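Local coordinates for glycerol dehydratase (Clostridium butyricum, PDB 1R9D), which probably acts as a B12-independent, glycyl-radical lyase that dehydrates glycerol, and is held here in its glycerol-bound form, at residues A[340-345]-A[374-379]; A[403-408]-A[734-739]; A[469-474]-A[496-501]. All blocks are in the same frame, centred on the assembly; numbering follows the deposited sequence.

Interaction 1 of 3, residues A[340-345]-A[374-379]; sequences QNLIVG and PSLSVR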
# COMPACT_ATOMS: atom_id res chain seq x y z
N GLN A 340 27.47 5.50 15.58
CA GLN A 340 27.06 4.31 16.33
C GLN A 340 27.33 4.55 17.82
O GLN A 340 28.43 4.29 18.32
CB GLN A 340 27.84 3.10 15.82
CG GLN A 340 27.69 2.90 14.32
CD GLN A 340 28.77 2.03 13.72
OE1 GLN A 340 28.51 0.91 13.27
NE2 GLN A 340 30.00 2.53 13.72
N ASN A 341 26.32 5.06 18.53
CA ASN A 341 26.48 5.36 19.93
C ASN A 341 26.42 4.14 20.84
O ASN A 341 25.50 3.32 20.75
CB ASN A 341 25.44 6.40 20.38
CG ASN A 341 25.88 7.19 21.60
OD1 ASN A 341 26.05 6.64 22.68
ND2 ASN A 341 26.09 8.49 21.42
N LEU A 342 27.42 4.03 21.70
CA LEU A 342 27.52 2.93 22.66
C LEU A 342 27.68 3.61 24.01
O LEU A 342 28.60 4.40 24.21
CB LEU A 342 28.73 2.04 22.33
CG LEU A 342 28.93 0.76 23.14
CD1 LEU A 342 29.78 -0.23 22.34
CD2 LEU A 342 29.60 1.09 24.47
N ILE A 343 26.79 3.30 24.95
CA ILE A 343 26.83 3.94 26.26
C ILE A 343 27.05 2.96 27.42
O ILE A 343 26.63 1.80 27.34
CB ILE A 343 25.51 4.73 26.47
CG1 ILE A 343 25.64 5.71 27.65
CG2 ILE A 343 24.36 3.77 26.71
CD1 ILE A 343 24.64 6.85 27.56
N VAL A 344 27.72 3.41 28.47
CA VAL A 344 27.95 2.56 29.63
C VAL A 344 27.62 3.28 30.92
O VAL A 344 27.58 4.52 30.97
CB VAL A 344 29.41 2.01 29.68
CG1 VAL A 344 29.70 1.20 28.43
CG2 VAL A 344 30.41 3.15 29.84
N GLY A 345 27.37 2.51 31.97
CA GLY A 345 27.04 3.09 33.27
C GLY A 345 25.56 3.42 33.37
O GLY A 345 24.77 3.07 32.49
N PRO A 374 33.47 3.49 18.34
CA PRO A 374 32.08 3.95 18.39
C PRO A 374 32.00 5.27 19.15
O PRO A 374 32.97 5.69 19.78
CB PRO A 374 31.38 2.83 19.14
CG PRO A 374 32.43 2.43 20.13
CD PRO A 374 33.68 2.36 19.28
N SER A 375 30.85 5.93 19.06
CA SER A 375 30.65 7.19 19.77
C SER A 375 30.38 6.77 21.21
O SER A 375 29.23 6.58 21.61
CB SER A 375 29.44 7.93 19.18
OG SER A 375 29.69 8.32 17.84
N LEU A 376 31.46 6.61 21.98
CA LEU A 376 31.37 6.18 23.37
C LEU A 376 30.76 7.24 24.27
O LEU A 376 31.11 8.42 24.20
CB LEU A 376 32.76 5.80 23.88
CG LEU A 376 32.85 5.23 25.30
CD1 LEU A 376 31.97 3.99 25.42
CD2 LEU A 376 34.29 4.89 25.64
N SER A 377 29.86 6.80 25.14
CA SER A 377 29.14 7.69 26.04
C SER A 377 29.00 7.08 27.43
O SER A 377 29.18 5.88 27.61
CB SER A 377 27.74 7.95 25.48
OG SER A 377 27.80 8.46 24.16
N VAL A 378 28.68 7.92 28.41
CA VAL A 378 28.48 7.44 29.77
C VAL A 378 27.24 8.11 30.36
O VAL A 378 26.95 9.27 30.08
CB VAL A 378 29.69 7.73 30.70
CG1 VAL A 378 30.96 7.08 30.13
CG2 VAL A 378 29.89 9.23 30.87
N ARG A 379 26.49 7.36 31.15
CA ARG A 379 25.30 7.91 31.81
C ARG A 379 25.75 8.32 33.20
O ARG A 379 26.54 7.62 33.83
CB ARG A 379 24.20 6.85 31.89
CG ARG A 379 23.41 6.69 30.60
CD ARG A 379 22.37 5.59 30.70
NE ARG A 379 21.54 5.74 31.90
CZ ARG A 379 20.48 4.99 32.17
NH1 ARG A 379 20.10 4.04 31.31
NH2 ARG A 379 19.80 5.17 33.30
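The side-chain oxygen OD1 of Asn341 accepts a hydrogen bond from Ser377 OG, 2.9 Å away, and this is a polar side-chain link between the two strands. The hydroxyl approaches OD1 from the side, with a C=O...O angle of 104°, and is tilted somewhat from the carbonyl plane. CG of Asn341 stands anti to the backbone N (chi1 -156°), beside the carbonyl carbon, and from there OD1 reaches Ser377 OG. The amide nitrogen ND2 is taken up elsewhere, by the carbonyl of Gly432.

The backbones run parallel and in step. Leu342 N donates to Ser375 O. Leu342 O accepts from Ser377 N at 2.9 Å. Val344 repeats the pattern with Ser377 O and Arg379 N. Ile343 CA lies 3.3 Å from Ser377 O, a CA-H...O contact.

On the face of Asn341 and Ile343, Ile343 CD1 presses against Arg379 CG at 3.3 Å, and the two side chains cross at about a right angle. The arginine chain bends at chi3, and its guanidinium forms a salt bridge with Asp408. On the opposite face, Leu342 CD2 meets Leu376 CD1 at 3.9 Å and Val344 CG2 meets Val378 CG1 at 4.0 Å. Leu363 and Phe388 of helices 357-369 and 386-397 pack onto this apolar face.

Gly345 has a positive phi (84°), a backbone shape that calls for glycine. Its N hydrogen-bonds to Asp289 OD2. The Asn341 side chain lies about 8 Å from the bound glycerol. The whole is a parallel strand pair of a beta-alpha-beta unit, with helix 357-369 as the crossover between strands 341-344 and 375-380.

Interaction 2 of 3, residues A[403-408]-A[734-739]; sequences PAYYND and VQFNVI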
# COMPACT_ATOMS: atom_id res chain seq x y z
N PRO A 403 34.46 10.76 26.76
CA PRO A 403 33.17 10.26 26.28
C PRO A 403 32.15 11.38 26.35
O PRO A 403 32.42 12.43 26.93
CB PRO A 403 32.85 9.16 27.27
CG PRO A 403 33.29 9.80 28.57
CD PRO A 403 34.64 10.42 28.19
N ALA A 404 30.99 11.18 25.74
CA ALA A 404 29.92 12.17 25.82
C ALA A 404 29.23 11.83 27.15
O ALA A 404 29.11 10.65 27.48
CB ALA A 404 28.96 12.00 24.65
N TYR A 405 28.81 12.85 27.90
CA TYR A 405 28.15 12.64 29.19
C TYR A 405 26.66 12.94 29.09
O TYR A 405 26.28 13.95 28.49
CB TYR A 405 28.76 13.55 30.27
CG TYR A 405 30.24 13.31 30.54
CD1 TYR A 405 31.21 13.80 29.67
CD2 TYR A 405 30.66 12.57 31.64
CE1 TYR A 405 32.57 13.56 29.89
CE2 TYR A 405 32.02 12.33 31.88
CZ TYR A 405 32.96 12.83 31.00
OH TYR A 405 34.30 12.59 31.23
N TYR A 406 25.84 12.07 29.66
CA TYR A 406 24.38 12.23 29.62
C TYR A 406 23.78 12.21 31.01
O TYR A 406 24.15 11.39 31.85
CB TYR A 406 23.75 11.14 28.75
CG TYR A 406 24.22 11.23 27.33
CD1 TYR A 406 25.40 10.59 26.92
CD2 TYR A 406 23.54 12.00 26.40
CE1 TYR A 406 25.88 10.73 25.63
CE2 TYR A 406 24.00 12.14 25.10
CZ TYR A 406 25.18 11.51 24.72
OH TYR A 406 25.65 11.66 23.44
N ASN A 407 22.81 13.10 31.23
CA ASN A 407 22.16 13.26 32.53
C ASN A 407 20.87 12.48 32.77
O ASN A 407 19.81 12.86 32.28
CB ASN A 407 21.91 14.76 32.74
CG ASN A 407 21.44 15.09 34.14
OD1 ASN A 407 21.51 14.26 35.04
ND2 ASN A 407 20.98 16.33 34.33
N ASP A 408 20.96 11.40 33.53
CA ASP A 408 19.81 10.56 33.87
C ASP A 408 18.71 11.37 34.54
O ASP A 408 17.52 11.14 34.31
CB ASP A 408 20.23 9.49 34.88
CG ASP A 408 20.83 8.25 34.24
OD1 ASP A 408 21.30 8.32 33.08
OD2 ASP A 408 20.84 7.20 34.93
N VAL A 734 26.81 16.99 27.84
CA VAL A 734 28.00 17.80 27.68
C VAL A 734 29.16 16.89 27.25
O VAL A 734 29.19 15.71 27.61
CB VAL A 734 28.35 18.58 28.99
CG1 VAL A 734 28.82 17.63 30.08
CG2 VAL A 734 29.40 19.65 28.69
N GLN A 735 30.08 17.43 26.46
CA GLN A 735 31.22 16.66 25.99
C GLN A 735 32.37 17.65 25.82
O GLN A 735 32.13 18.84 25.65
CB GLN A 735 30.89 15.98 24.67
CG GLN A 735 30.53 16.94 23.56
CD GLN A 735 29.89 16.24 22.38
OE1 GLN A 735 29.81 16.81 21.29
NE2 GLN A 735 29.42 15.02 22.59
N PHE A 736 33.61 17.15 25.85
CA PHE A 736 34.76 18.05 25.77
C PHE A 736 35.89 17.71 24.82
O PHE A 736 36.28 16.55 24.68
CB PHE A 736 35.40 18.20 27.15
CG PHE A 736 34.42 18.40 28.27
CD1 PHE A 736 33.79 17.32 28.87
CD2 PHE A 736 34.11 19.68 28.71
CE1 PHE A 736 32.87 17.50 29.90
CE2 PHE A 736 33.19 19.88 29.74
CZ PHE A 736 32.57 18.79 30.34
N ASN A 737 36.43 18.74 24.19
CA ASN A 737 37.59 18.61 23.33
C ASN A 737 38.71 19.08 24.27
O ASN A 737 38.53 20.04 25.03
CB ASN A 737 37.53 19.55 22.13
CG ASN A 737 37.24 18.82 20.82
OD1 ASN A 737 37.77 17.73 20.58
ND2 ASN A 737 36.43 19.43 19.97
N VAL A 738 39.83 18.38 24.25
CA VAL A 738 40.97 18.75 25.09
C VAL A 738 42.18 18.55 24.19
O VAL A 738 42.78 17.47 24.17
CB VAL A 738 41.11 17.83 26.32
CG1 VAL A 738 42.28 18.28 27.18
CG2 VAL A 738 39.82 17.86 27.13
N ILE A 739 42.53 19.58 23.44
CA ILE A 739 43.65 19.48 22.52
C ILE A 739 44.41 20.79 22.36
O ILE A 739 43.87 21.88 22.59
CB ILE A 739 43.17 19.01 21.13
CG1 ILE A 739 44.36 18.65 20.25
CG2 ILE A 739 42.33 20.11 20.48
CD1 ILE A 739 43.97 18.06 18.91
O HOH W 1 34.27 14.43 26.49
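Tyr405 and Val734 form an antiparallel, hydrogen-bonded pair in the buried mixed sheet. They join strand 404-407, in the pyruvate formate lyase-like region, to strand 733-738, in the glycine radical region. Tyr405 N donates to Val734 O at 2.9 Å, and Val734 N returns a bond to Tyr405 O at 3.2 Å.

Toward Pro403 and Phe736 the strands draw apart. There a water takes the place of a direct bond. It donates to Pro403 O at 2.8 Å and accepts from Phe736 N at 2.9 Å.

The side chains of Tyr405 and Val734 lie on one face of the sheet, with Tyr405 CB 4.1 Å from Val734 CG1. The tyrosine ring carries Val734 O at its edge, in plane. Its CE1 lies 4.0 Å from Phe736 CE1, at the edge of the phenylalanine ring, and the two side chains cross at about a right angle. Ile723 of helix 712-728 touches both aromatic residues, while Tyr405 OH bonds to Thr396.

Two backbone bonds, one water bridge and apolar contacts therefore connect parts of the chain more than 320 residues apart. The direct links are uncharged, and the water satisfies backbone polar groups where the strands diverge.

Interaction 3 of 3, residues A[469-474]-A[496-501]; sequences KQIGPK and EYFVKH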
# COMPACT_ATOMS: atom_id res chain seq x y z
N LYS A 469 11.43 37.27 -3.44
CA LYS A 469 10.30 36.35 -3.53
C LYS A 469 9.71 36.14 -2.14
O LYS A 469 10.44 36.07 -1.15
CB LYS A 469 10.74 35.01 -4.14
CG LYS A 469 11.85 34.31 -3.39
CD LYS A 469 12.31 33.03 -4.08
CE LYS A 469 13.47 32.40 -3.32
NZ LYS A 469 13.93 31.10 -3.89
N GLN A 470 8.39 36.08 -2.07
CA GLN A 470 7.70 35.89 -0.80
C GLN A 470 7.66 34.40 -0.47
O GLN A 470 6.73 33.70 -0.89
CB GLN A 470 6.29 36.46 -0.90
CG GLN A 470 5.53 36.58 0.42
CD GLN A 470 6.15 37.59 1.37
OE1 GLN A 470 6.55 38.68 0.96
NE2 GLN A 470 6.21 37.24 2.65
N ILE A 471 8.65 33.91 0.27
CA ILE A 471 8.72 32.50 0.62
C ILE A 471 7.99 32.15 1.92
O ILE A 471 7.58 31.00 2.11
CB ILE A 471 10.18 32.00 0.74
CG1 ILE A 471 10.90 32.71 1.89
CG2 ILE A 471 10.91 32.23 -0.58
CD1 ILE A 471 12.29 32.15 2.18
N GLY A 472 7.83 33.13 2.80
CA GLY A 472 7.15 32.89 4.05
C GLY A 472 5.89 33.73 4.18
O GLY A 472 5.54 34.46 3.26
N PRO A 473 5.18 33.65 5.32
CA PRO A 473 3.96 34.44 5.51
C PRO A 473 4.32 35.92 5.42
O PRO A 473 5.45 36.30 5.71
CB PRO A 473 3.51 34.06 6.92
CG PRO A 473 4.06 32.68 7.09
CD PRO A 473 5.43 32.78 6.48
N LYS A 474 3.36 36.75 5.02
CA LYS A 474 3.64 38.17 4.95
C LYS A 474 3.26 38.76 6.30
O LYS A 474 2.15 39.24 6.49
CB LYS A 474 2.85 38.85 3.84
CG LYS A 474 3.39 40.24 3.52
CD LYS A 474 2.60 40.93 2.42
CE LYS A 474 3.18 42.31 2.14
NZ LYS A 474 2.36 43.06 1.14
N GLU A 496 5.94 29.01 12.73
CA GLU A 496 4.78 28.16 12.52
C GLU A 496 4.64 27.63 11.10
O GLU A 496 4.38 26.45 10.88
CB GLU A 496 3.51 28.92 12.90
CG GLU A 496 2.21 28.21 12.57
CD GLU A 496 1.00 29.03 12.97
OE1 GLU A 496 0.92 30.22 12.56
OE2 GLU A 496 0.13 28.50 13.69
N TYR A 497 4.83 28.52 10.12
CA TYR A 497 4.70 28.15 8.72
C TYR A 497 5.73 27.12 8.27
O TYR A 497 5.38 26.10 7.68
CB TYR A 497 4.83 29.39 7.84
CG TYR A 497 4.65 29.10 6.36
CD1 TYR A 497 3.38 28.92 5.82
CD2 TYR A 497 5.76 28.98 5.52
CE1 TYR A 497 3.21 28.61 4.47
CE2 TYR A 497 5.60 28.67 4.16
CZ TYR A 497 4.32 28.48 3.65
OH TYR A 497 4.14 28.17 2.32
N PHE A 498 7.00 27.38 8.54
CA PHE A 498 8.04 26.45 8.11
C PHE A 498 8.11 25.15 8.91
O PHE A 498 8.46 24.11 8.35
CB PHE A 498 9.39 27.17 8.08
CG PHE A 498 9.49 28.19 6.99
CD1 PHE A 498 9.65 27.79 5.66
CD2 PHE A 498 9.35 29.54 7.26
CE1 PHE A 498 9.67 28.72 4.62
CE2 PHE A 498 9.36 30.49 6.23
CZ PHE A 498 9.52 30.08 4.91
N VAL A 499 7.77 25.19 10.19
CA VAL A 499 7.80 23.96 10.97
C VAL A 499 6.67 23.06 10.45
O VAL A 499 6.83 21.85 10.35
CB VAL A 499 7.59 24.22 12.48
CG1 VAL A 499 7.41 22.89 13.21
CG2 VAL A 499 8.80 24.94 13.05
N LYS A 500 5.55 23.66 10.09
CA LYS A 500 4.42 22.90 9.56
C LYS A 500 4.84 22.11 8.31
O LYS A 500 4.58 20.92 8.20
CB LYS A 500 3.25 23.82 9.20
CG LYS A 500 2.01 23.06 8.75
CD LYS A 500 1.28 23.76 7.62
CE LYS A 500 0.80 25.14 8.00
NZ LYS A 500 0.06 25.78 6.87
N HIS A 501 5.50 22.78 7.37
CA HIS A 501 5.91 22.10 6.15
C HIS A 501 7.04 21.10 6.33
O HIS A 501 7.12 20.11 5.60
CB HIS A 501 6.22 23.13 5.06
CG HIS A 501 5.00 23.80 4.53
ND1 HIS A 501 4.05 23.12 3.78
CD2 HIS A 501 4.51 25.05 4.71
CE1 HIS A 501 3.03 23.93 3.53
NE2 HIS A 501 3.28 25.10 4.08
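Pro473 packs tightly on Tyr497, while Lys469, Gln470 and Lys474, at the ends of the 469-474 segment, are exposed. Pro473 CG sits 3.5 Å from Tyr497 CB and 3.7 Å from Tyr497 CG. Pro473 CD follows at 3.7 Å from Tyr497 CB. The proline therefore rests at the root of the tyrosine, and the two side chains cross obliquely. The phenol oxygen has its own partner, Glu142.

The second part of the packing lies at the tip of the Phe498 ring. Phe498 CZ comes 3.5 Å from Ile471 O and 3.8 Å from Gly472 CA. Phe498 CZ lies farther from Ile471 CG1, 4.2 Å. Tyr497 CD2 stands over the centre of the Phe498 ring, so the neighbouring aromatics also pack on each other. Gly472, without a side chain, lets its CA lie close to the Phe498 ring. The contact across the segments is thus made by van der Waals packing.

On the looser side, Lys469, Gln470 and Lys474 reach none of the helix residues. Gln470 instead braces its own loop. Its NE2 donates to Gly472 O at 2.9 Å, in a nearly straight bond (167°), and NE2 also bonds to Ser463 O.

The loop follows helix 453-461 and folds back on the long helix 484-516. Ile456 and Leu459 of the former pack on Phe498. Helix 141-147 meets His501, helix 607-624 borders Val499, and Lys500 packs on Ile194 of the second subunit.

How the interactions relate
Interactions 1 and 2 belong to one buried sheet, with strands 375-380 and 404-407 as neighbours in it. Their centres are 11 Å apart. They touch directly: Val378 N probably hydrogen-bonds to Ala404 O at 2.9 Å, and Val378 CG2 packs on Tyr405 CD2. Interaction 1 is a continuous parallel ladder between strands close in sequence. Interaction 2 is a short antiparallel pairing that reaches across to the glycine radical region and is extended by one water bridge. Interaction 3 stands apart, with its centre 38 Å from that of interaction 1 and 36 Å from that of interaction 2. It is partly buried, involves a loop and a helix, and depends on ring packing where the others use backbone hydrogen bonds.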